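Local coordinates for protein ribonuclease S-3 (Pyrus pyrifolia, PDB 1IQQ) that cleaves RNA as a T2-family ribonuclease and serves in the pistil as a determinant of gametophytic self-incompatibility, at residues 60-63 against 64-67; 75-78 against 79-83; 106-109 against 110-114. All coordinates share one frame; numbering follows the deposited sequence.

Interaction 1. Residues 60-63 against 64-67; sequences LEHQ and LEII
Leu64 reaches back one helical turn to Leu60, its N donating to Leu60 O at 3.0 Å with an N-H...O angle of 161°, the donor lying in the carbonyl plane. The leucine side chains meet obliquely, Leu64 CD1 coming to 4.1 Å from Leu60 CG. Both leucines also reach helix 99-112, Leu60 at Ile107 and Leu64 at Phe103, so this face of the turn looks into the interior. Glu65 comes next, and its N is 2.8 Å from Glu61 O, with the donor tilted 24° from the carbonyl plane. With chi1 at -77°, Glu65 CG stands beside its own backbone N and opposite its carbonyl carbon, which brings it against Glu61 O and sends the extended chain back past His62. Its carboxylate is tied to the His62 backbone by one water: the water donates to Glu65 OE2 at 2.6 Å and to His62 O at 3.0 Å. The same OE2 has a long, weak ion pair with Arg74. These i to i+4 bonds are those of an alpha helix, here part of helix 58-67, in the alpha+beta fold of the RNase T2 family; on the side facing helix 77-89, Glu61 OE2 makes a salt bridge to Arg56 NE. At Ile66 the pattern slackens, since Ile66 N makes only a weak bond to Gln63 O, 3.1 Å away. The Ile66 side chain lies at the surface, about 4 Å from an N-acetylglucosamine of the protein's own glycan. Ile67 N shares the same acceptor more favourably, at 2.9 Å from Gln63 O and in its carbonyl plane. Ile67 is buried again, and its backbone bonds to Val32 on strand 30-38, joining the helix end to the sheet.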
loop_
_atom_site.group_PDB
_atom_site.type_symbol
_atom_site.label_atom_id
_atom_site.label_comp_id
_atom_site.label_asym_id
_atom_site.label_seq_id
_atom_site.Cartn_x
_atom_site.Cartn_y
_atom_site.Cartn_z
ATOM N N LEU A 60 -6.443 -17.919 5.713
ATOM C CA LEU A 60 -6.220 -16.707 4.849
ATOM C C LEU A 60 -6.409 -15.529 5.734
ATOM O O LEU A 60 -5.592 -14.557 5.684
ATOM C CB LEU A 60 -7.248 -16.666 3.701
ATOM C CG LEU A 60 -7.203 -15.367 2.864
ATOM C CD1 LEU A 60 -5.847 -15.241 2.192
ATOM C CD2 LEU A 60 -8.234 -15.509 1.740
ATOM N N GLU A 61 -7.486 -15.488 6.537
ATOM C CA GLU A 61 -7.701 -14.343 7.401
ATOM C C GLU A 61 -6.603 -14.115 8.417
ATOM O O GLU A 61 -6.292 -12.973 8.762
ATOM C CB GLU A 61 -9.095 -14.419 8.058
ATOM C CG GLU A 61 -10.171 -14.146 6.982
ATOM C CD GLU A 61 -11.593 -14.414 7.434
ATOM O OE1 GLU A 61 -11.795 -15.052 8.536
ATOM O OE2 GLU A 61 -12.502 -13.974 6.661
ATOM N N HIS A 62 -5.998 -15.211 8.900
ATOM C CA HIS A 62 -4.925 -15.076 9.867
ATOM C C HIS A 62 -3.714 -14.386 9.220
ATOM O O HIS A 62 -3.014 -13.606 9.844
ATOM C CB HIS A 62 -4.549 -16.497 10.270
ATOM C CG HIS A 62 -3.413 -16.593 11.230
ATOM N ND1 HIS A 62 -2.096 -16.772 11.013
ATOM C CD2 HIS A 62 -3.572 -16.487 12.597
ATOM C CE1 HIS A 62 -1.471 -16.750 12.240
ATOM N NE2 HIS A 62 -2.383 -16.583 13.180
ATOM N N GLN A 63 -3.462 -14.694 7.958
ATOM C CA GLN A 63 -2.329 -14.037 7.261
ATOM C C GLN A 63 -2.673 -12.592 7.030
ATOM O O GLN A 63 -1.807 -11.743 7.211
ATOM C CB GLN A 63 -2.061 -14.699 5.935
ATOM C CG GLN A 63 -1.520 -16.174 6.059
ATOM C CD GLN A 63 -1.593 -16.849 4.707
ATOM O OE1 GLN A 63 -0.702 -16.765 3.860
ATOM N NE2 GLN A 63 -2.701 -17.511 4.476
ATOM N N LEU A 64 -3.913 -12.304 6.648
ATOM C CA LEU A 64 -4.299 -10.912 6.426
ATOM C C LEU A 64 -4.286 -10.108 7.740
ATOM O O LEU A 64 -4.068 -8.913 7.710
ATOM C CB LEU A 64 -5.702 -10.827 5.824
ATOM C CG LEU A 64 -5.777 -11.465 4.432
ATOM C CD1 LEU A 64 -7.235 -11.428 3.921
ATOM C CD2 LEU A 64 -4.939 -10.693 3.387
ATOM N N GLU A 65 -4.519 -10.751 8.912
ATOM C CA GLU A 65 -4.429 -10.024 10.178
ATOM C C GLU A 65 -3.033 -9.424 10.358
ATOM O O GLU A 65 -2.894 -8.407 11.022
ATOM C CB GLU A 65 -4.734 -10.991 11.369
ATOM C CG GLU A 65 -6.184 -11.280 11.547
ATOM C CD GLU A 65 -6.444 -12.359 12.599
ATOM O OE1 GLU A 65 -7.634 -12.524 12.926
ATOM O OE2 GLU A 65 -5.482 -13.039 13.061
ATOM N N ILE A 66 -2.042 -10.115 9.801
ATOM C CA ILE A 66 -0.645 -9.696 9.880
ATOM C C ILE A 66 -0.205 -8.802 8.734
ATOM O O ILE A 66 0.505 -7.818 8.989
ATOM C CB ILE A 66 0.296 -10.944 9.957
ATOM C CG1 ILE A 66 -0.013 -11.705 11.247
ATOM C CG2 ILE A 66 1.832 -10.545 9.880
ATOM C CD1 ILE A 66 0.601 -13.129 11.233
ATOM N N ILE A 67 -0.687 -9.078 7.522
ATOM C CA ILE A 67 -0.164 -8.380 6.324
ATOM C C ILE A 67 -1.093 -7.269 5.925
ATOM O O ILE A 67 -0.629 -6.272 5.298
ATOM C CB ILE A 67 -0.035 -9.415 5.148
ATOM C CG1 ILE A 67 1.145 -10.346 5.445
ATOM C CG2 ILE A 67 0.191 -8.704 3.780
ATOM C CD1 ILE A 67 1.108 -11.568 4.552
HETATM O O HOH W 1 -2.885 -13.459 12.792
#

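Interaction 2. Residues 75-78 against 79-83; sequences TKNN and LFWDK
Three successive i to i+4 bonds open helix 77-89, running from Phe80 N to Lys76 O (3.0 Å), from Trp81 N to Asn77 O (2.8 Å) and from Asp82 N to Asn78 O (3.0 Å), with Lys76 in the N-cap position. The central side-chain contact is Asn77 against Trp81. Asn77 CB sits 3.6 Å from the centroid of the Trp81 six-membered ring and 18° off its normal, a CH-pi interaction over the face. On that same face Asn77 O lies 3.2 Å above the indole plane, offset toward the rim, while the Asn77 amide is turned 32° from the ring. Trp81 chi1 of -67° places CG beside its own backbone N, folding the indole back along the helix toward Asn77. Asn78 approaches differently: its OD1 stands at the indole edge, near the ring plane and 3.5 Å from Trp81 CZ3. Around the same helix, Asp82 turns its carboxylate back over the Asn78 carbonyl, with Asp82 CG 3.2 Å from Asn78 O. Arg56 bridges the two acceptors, making a salt bridge to Asp82 OD1 through NH1 and a hydrogen bond to Asn78 O through NH2. Asn77 OD1 takes the backbone N of Asn70, and Trp81 NE1 donates to Trp68 O, which probably helps to fix the rotation of the amide and the indole. Phe80 and Asn70, like Lys83, probably bind RNA, and active-site Glu84 comes next in the same helix, its side chain about 4 Å from that of Phe80. Trp81 is wedged between elements: Trp68, just after helix 58-67, and Phe103 of helix 99-112 each meet it edge to face, while Glu61 and Leu64 of helix 58-67 pack against it.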
loop_
_atom_site.group_PDB
_atom_site.type_symbol
_atom_site.label_atom_id
_atom_site.label_comp_id
_atom_site.label_asym_id
_atom_site.label_seq_id
_atom_site.Cartn_x
_atom_site.Cartn_y
_atom_site.Cartn_z
ATOM N N THR A 75 -11.064 -5.477 15.188
ATOM C CA THR A 75 -12.354 -6.163 15.246
ATOM C C THR A 75 -13.208 -5.890 14.008
ATOM O O THR A 75 -14.216 -6.590 13.809
ATOM C CB THR A 75 -13.225 -5.748 16.506
ATOM O OG1 THR A 75 -13.601 -4.387 16.462
ATOM C CG2 THR A 75 -12.485 -6.029 17.745
ATOM N N LYS A 76 -12.847 -4.888 13.178
ATOM C CA LYS A 76 -13.589 -4.542 11.964
ATOM C C LYS A 76 -12.880 -5.123 10.719
ATOM O O LYS A 76 -13.252 -4.764 9.595
ATOM C CB LYS A 76 -13.712 -3.005 11.788
ATOM C CG LYS A 76 -14.392 -2.218 12.955
ATOM C CD LYS A 76 -14.505 -0.702 12.497
ATOM C CE LYS A 76 -15.163 0.252 13.513
ATOM N NZ LYS A 76 -16.518 -0.234 14.017
ATOM N N ASN A 77 -11.884 -5.960 10.921
ATOM C CA ASN A 77 -11.157 -6.564 9.794
ATOM C C ASN A 77 -12.065 -7.243 8.758
ATOM O O ASN A 77 -11.859 -7.001 7.571
ATOM C CB ASN A 77 -10.142 -7.632 10.233
ATOM C CG ASN A 77 -8.795 -7.060 10.793
ATOM O OD1 ASN A 77 -8.501 -5.872 10.652
ATOM N ND2 ASN A 77 -7.981 -7.928 11.402
ATOM N N ASN A 78 -13.052 -8.054 9.156
ATOM C CA ASN A 78 -13.805 -8.763 8.083
ATOM C C ASN A 78 -14.599 -7.881 7.156
ATOM O O ASN A 78 -14.516 -8.051 5.935
ATOM C CB ASN A 78 -14.740 -9.852 8.632
ATOM C CG ASN A 78 -14.015 -11.090 9.093
ATOM O OD1 ASN A 78 -12.932 -11.474 8.594
ATOM N ND2 ASN A 78 -14.673 -11.805 10.024
ATOM N N LEU A 79 -15.305 -6.893 7.701
ATOM C CA LEU A 79 -16.079 -6.000 6.858
ATOM C C LEU A 79 -15.115 -5.140 6.047
ATOM O O LEU A 79 -15.402 -4.814 4.915
ATOM C CB LEU A 79 -17.031 -5.119 7.704
ATOM C CG LEU A 79 -17.924 -4.215 6.859
ATOM C CD1 LEU A 79 -18.883 -5.034 5.981
ATOM C CD2 LEU A 79 -18.698 -3.281 7.780
ATOM N N PHE A 80 -13.978 -4.784 6.637
ATOM C CA PHE A 80 -12.909 -3.986 5.973
ATOM C C PHE A 80 -12.351 -4.772 4.753
ATOM O O PHE A 80 -12.254 -4.234 3.648
ATOM C CB PHE A 80 -11.833 -3.736 7.045
ATOM C CG PHE A 80 -10.484 -3.256 6.540
ATOM C CD1 PHE A 80 -10.254 -1.899 6.253
ATOM C CD2 PHE A 80 -9.403 -4.153 6.475
ATOM C CE1 PHE A 80 -8.931 -1.482 5.912
ATOM C CE2 PHE A 80 -8.142 -3.753 6.157
ATOM C CZ PHE A 80 -7.877 -2.418 5.871
ATOM N N TRP A 81 -12.016 -6.051 4.932
ATOM C CA TRP A 81 -11.553 -6.801 3.760
ATOM C C TRP A 81 -12.679 -6.976 2.716
ATOM O O TRP A 81 -12.400 -6.926 1.462
ATOM C CB TRP A 81 -11.049 -8.156 4.192
ATOM C CG TRP A 81 -9.804 -8.096 5.013
ATOM C CD1 TRP A 81 -8.753 -7.218 4.852
ATOM C CD2 TRP A 81 -9.512 -8.887 6.154
ATOM N NE1 TRP A 81 -7.822 -7.417 5.850
ATOM C CE2 TRP A 81 -8.266 -8.427 6.670
ATOM C CE3 TRP A 81 -10.186 -9.942 6.809
ATOM C CZ2 TRP A 81 -7.672 -8.971 7.810
ATOM C CZ3 TRP A 81 -9.593 -10.507 7.957
ATOM C CH2 TRP A 81 -8.332 -10.004 8.448
ATOM N N ASP A 82 -13.920 -7.216 3.165
ATOM C CA ASP A 82 -15.004 -7.377 2.215
ATOM C C ASP A 82 -15.062 -6.127 1.299
ATOM O O ASP A 82 -15.295 -6.293 0.064
ATOM C CB ASP A 82 -16.328 -7.469 2.981
ATOM C CG ASP A 82 -16.588 -8.834 3.564
ATOM O OD1 ASP A 82 -15.848 -9.795 3.365
ATOM O OD2 ASP A 82 -17.625 -8.940 4.223
ATOM N N LYS A 83 -14.908 -4.936 1.864
ATOM C CA LYS A 83 -14.984 -3.690 1.034
ATOM C C LYS A 83 -13.797 -3.563 0.068
ATOM O O LYS A 83 -13.952 -2.988 -1.003
ATOM C CB LYS A 83 -15.074 -2.425 1.893
ATOM C CG LYS A 83 -16.343 -2.374 2.824
ATOM C CD LYS A 83 -16.297 -1.045 3.621
ATOM C CE LYS A 83 -17.169 -1.097 4.872
ATOM N NZ LYS A 83 -16.362 -1.347 6.146
#

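Interaction 3. Residues 106-109 against 110-114; sequences VIKM and YISKK. With NAG (2-acetamido-2-deoxy-beta-D-glucopyranose), chain B.
Lys108 and Lys113 bring their ammonium ends together at the surface, with Lys108 NZ 3.4 Å from Lys113 CE and 3.9 Å from Lys113 NZ. The two chains cross obliquely. Lys108 bends at chi3 (77°) and again at chi4 to turn its end across the extended chain of Lys113. Two like charges so close probably disfavour full protonation of both unless solvent screens them. Nearer the helix, Ser112 CB packs at 3.9 Å from Lys108 CG. The backbone beneath is consistent with this pairing of residues five apart: Lys113 N binds Lys108 O at 2.9 Å, an i to i+5 bond with a C=O...N angle of 175°. Ser112 N is nearby, but its angle to that oxygen is too poor for a bond. This wider pi-type turn at 110-112 follows ordinary alpha-helical bonds from Tyr110 N to Val106 O (2.9 Å) and from Ile111 N to Ile107 O (2.8 Å), and it closes helix 99-112. The chain then leaves through Lys114, whose backbone torsions are left-handed and whose N bonds to Ile111 O. On the other flank, Tyr110 and Ile111 border an N-acetylglucosamine of the attached glycan; Tyr110 CE2 is 3.9 Å from the sugar's acetamide methyl C8, which lies at the ring edge, near its plane, and Ile111 CD1 is 3.8 Å from the acetamide O7. These are van der Waals contacts without a hydrogen bond. The ring is held in place from further in, because Tyr110 OH bonds to Phe30 O and the side chain touches Thr31 and Val32 of strand 30-38. Val106 packs on that strand and on Phe6 of strand 3-10, which Met109 also meets, whereas Ile107 faces Gln63 of helix 58-67.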
loop_
_atom_site.group_PDB
_atom_site.type_symbol
_atom_site.label_atom_id
_atom_site.label_comp_id
_atom_site.label_asym_id
_atom_site.label_seq_id
_atom_site.Cartn_x
_atom_site.Cartn_y
_atom_site.Cartn_z
ATOM N N VAL A 106 -2.201 -10.661 -3.068
ATOM C CA VAL A 106 -1.511 -9.659 -2.213
ATOM C C VAL A 106 -0.467 -10.272 -1.314
ATOM O O VAL A 106 0.620 -9.730 -1.149
ATOM C CB VAL A 106 -2.570 -8.928 -1.370
ATOM C CG1 VAL A 106 -1.937 -8.083 -0.278
ATOM C CG2 VAL A 106 -3.365 -7.979 -2.318
ATOM N N ILE A 107 -0.785 -11.421 -0.714
ATOM C CA ILE A 107 0.177 -12.119 0.180
ATOM C C ILE A 107 1.389 -12.572 -0.637
ATOM O O ILE A 107 2.556 -12.391 -0.164
ATOM C CB ILE A 107 -0.548 -13.344 0.829
ATOM C CG1 ILE A 107 -1.600 -12.867 1.859
ATOM C CG2 ILE A 107 0.511 -14.324 1.468
ATOM C CD1 ILE A 107 -2.692 -13.929 2.247
ATOM N N LYS A 108 1.126 -13.038 -1.849
ATOM C CA LYS A 108 2.209 -13.467 -2.757
ATOM C C LYS A 108 3.129 -12.278 -3.078
ATOM O O LYS A 108 4.374 -12.408 -3.122
ATOM C CB LYS A 108 1.660 -14.052 -4.046
ATOM C CG LYS A 108 2.710 -14.907 -4.740
ATOM C CD LYS A 108 2.024 -15.700 -5.794
ATOM C CE LYS A 108 1.745 -14.812 -6.945
ATOM N NZ LYS A 108 2.920 -14.944 -7.825
ATOM N N MET A 109 2.532 -11.103 -3.308
ATOM C CA MET A 109 3.387 -9.941 -3.595
ATOM C C MET A 109 4.199 -9.546 -2.367
ATOM O O MET A 109 5.430 -9.312 -2.458
ATOM C CB MET A 109 2.492 -8.749 -4.013
ATOM C CG MET A 109 1.831 -8.987 -5.369
ATOM S SD MET A 109 0.545 -7.720 -5.607
ATOM C CE MET A 109 0.233 -8.106 -7.294
ATOM N N TYR A 110 3.540 -9.426 -1.224
ATOM C CA TYR A 110 4.206 -8.960 -0.031
ATOM C C TYR A 110 5.280 -9.905 0.510
ATOM O O TYR A 110 6.359 -9.470 0.937
ATOM C CB TYR A 110 3.120 -8.716 1.062
ATOM C CG TYR A 110 3.586 -7.984 2.277
ATOM C CD1 TYR A 110 3.518 -6.589 2.352
ATOM C CD2 TYR A 110 4.021 -8.649 3.382
ATOM C CE1 TYR A 110 3.864 -5.891 3.471
ATOM C CE2 TYR A 110 4.389 -7.969 4.562
ATOM C CZ TYR A 110 4.294 -6.573 4.585
ATOM O OH TYR A 110 4.598 -5.929 5.767
ATOM N N ILE A 111 4.969 -11.209 0.534
ATOM C CA ILE A 111 5.872 -12.195 1.118
ATOM C C ILE A 111 6.727 -12.853 0.034
ATOM O O ILE A 111 7.935 -12.541 -0.110
ATOM C CB ILE A 111 5.027 -13.299 1.866
ATOM C CG1 ILE A 111 4.267 -12.696 3.040
ATOM C CG2 ILE A 111 5.977 -14.460 2.331
ATOM C CD1 ILE A 111 5.162 -11.966 4.061
ATOM N N SER A 112 6.164 -13.683 -0.823
ATOM C CA SER A 112 6.955 -14.415 -1.809
ATOM C C SER A 112 7.821 -13.565 -2.703
ATOM O O SER A 112 9.024 -13.883 -2.936
ATOM C CB SER A 112 6.018 -15.265 -2.658
ATOM O OG SER A 112 6.730 -15.914 -3.691
ATOM N N LYS A 113 7.247 -12.469 -3.183
ATOM C CA LYS A 113 7.973 -11.589 -4.089
ATOM C C LYS A 113 8.741 -10.511 -3.363
ATOM O O LYS A 113 9.245 -9.589 -4.010
ATOM C CB LYS A 113 7.013 -10.972 -5.102
ATOM C CG LYS A 113 6.291 -12.067 -5.929
ATOM C CD LYS A 113 5.814 -11.444 -7.185
ATOM C CE LYS A 113 5.152 -12.435 -8.099
ATOM N NZ LYS A 113 4.628 -11.736 -9.309
ATOM N N LYS A 114 8.800 -10.588 -2.039
ATOM C CA LYS A 114 9.575 -9.631 -1.248
ATOM C C LYS A 114 9.237 -8.160 -1.386
ATOM O O LYS A 114 10.127 -7.285 -1.300
ATOM C CB LYS A 114 11.062 -9.853 -1.556
ATOM C CG LYS A 114 11.461 -11.359 -1.457
ATOM C CD LYS A 114 11.160 -11.952 -0.072
ATOM C CE LYS A 114 11.879 -13.325 0.183
ATOM N NZ LYS A 114 11.180 -14.420 -0.563
HETATM C C1 NAG B . 8.291 -6.849 6.792
HETATM C C2 NAG B . 8.101 -8.112 7.680
HETATM C C3 NAG B . 8.590 -7.755 9.095
HETATM C C4 NAG B . 10.051 -7.285 9.089
HETATM C C5 NAG B . 10.162 -6.116 8.094
HETATM C C6 NAG B . 11.545 -5.603 7.872
HETATM C C7 NAG B . 6.311 -9.760 7.497
HETATM C C8 NAG B . 4.879 -10.105 7.798
HETATM N N2 NAG B . 6.704 -8.490 7.757
HETATM O O3 NAG B . 8.460 -8.947 9.895
HETATM O O4 NAG B . 10.375 -6.766 10.395
HETATM O O5 NAG B . 9.682 -6.553 6.805
HETATM O O6 NAG B . 12.447 -6.632 7.436
HETATM O O7 NAG B . 7.064 -10.615 7.012
#

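In the fold
Helix 58-67 stands between the other two. Interaction 1 touches interaction 2 where Leu64 CB meets Trp81 CZ2 at 3.4 Å, and interaction 3 where Leu60 CD1 meets Ile107 CD1, also at 3.4 Å. Interactions 2 and 3 do not touch, their nearest atoms being about 9 Å apart. All three are partly buried helical turns, but their chemistry differs. Interaction 1 sets apolar leucines inward and a water-bridged carboxylate outward; interaction 2 is amide against indole beside probable RNA-binding residues; interaction 3 has paired lysines at the surface and an edge along a glycan. Arg56 serves both of the first two, through Glu61 and Asp82, whereas interactions 1 and 3 share strand 30-38.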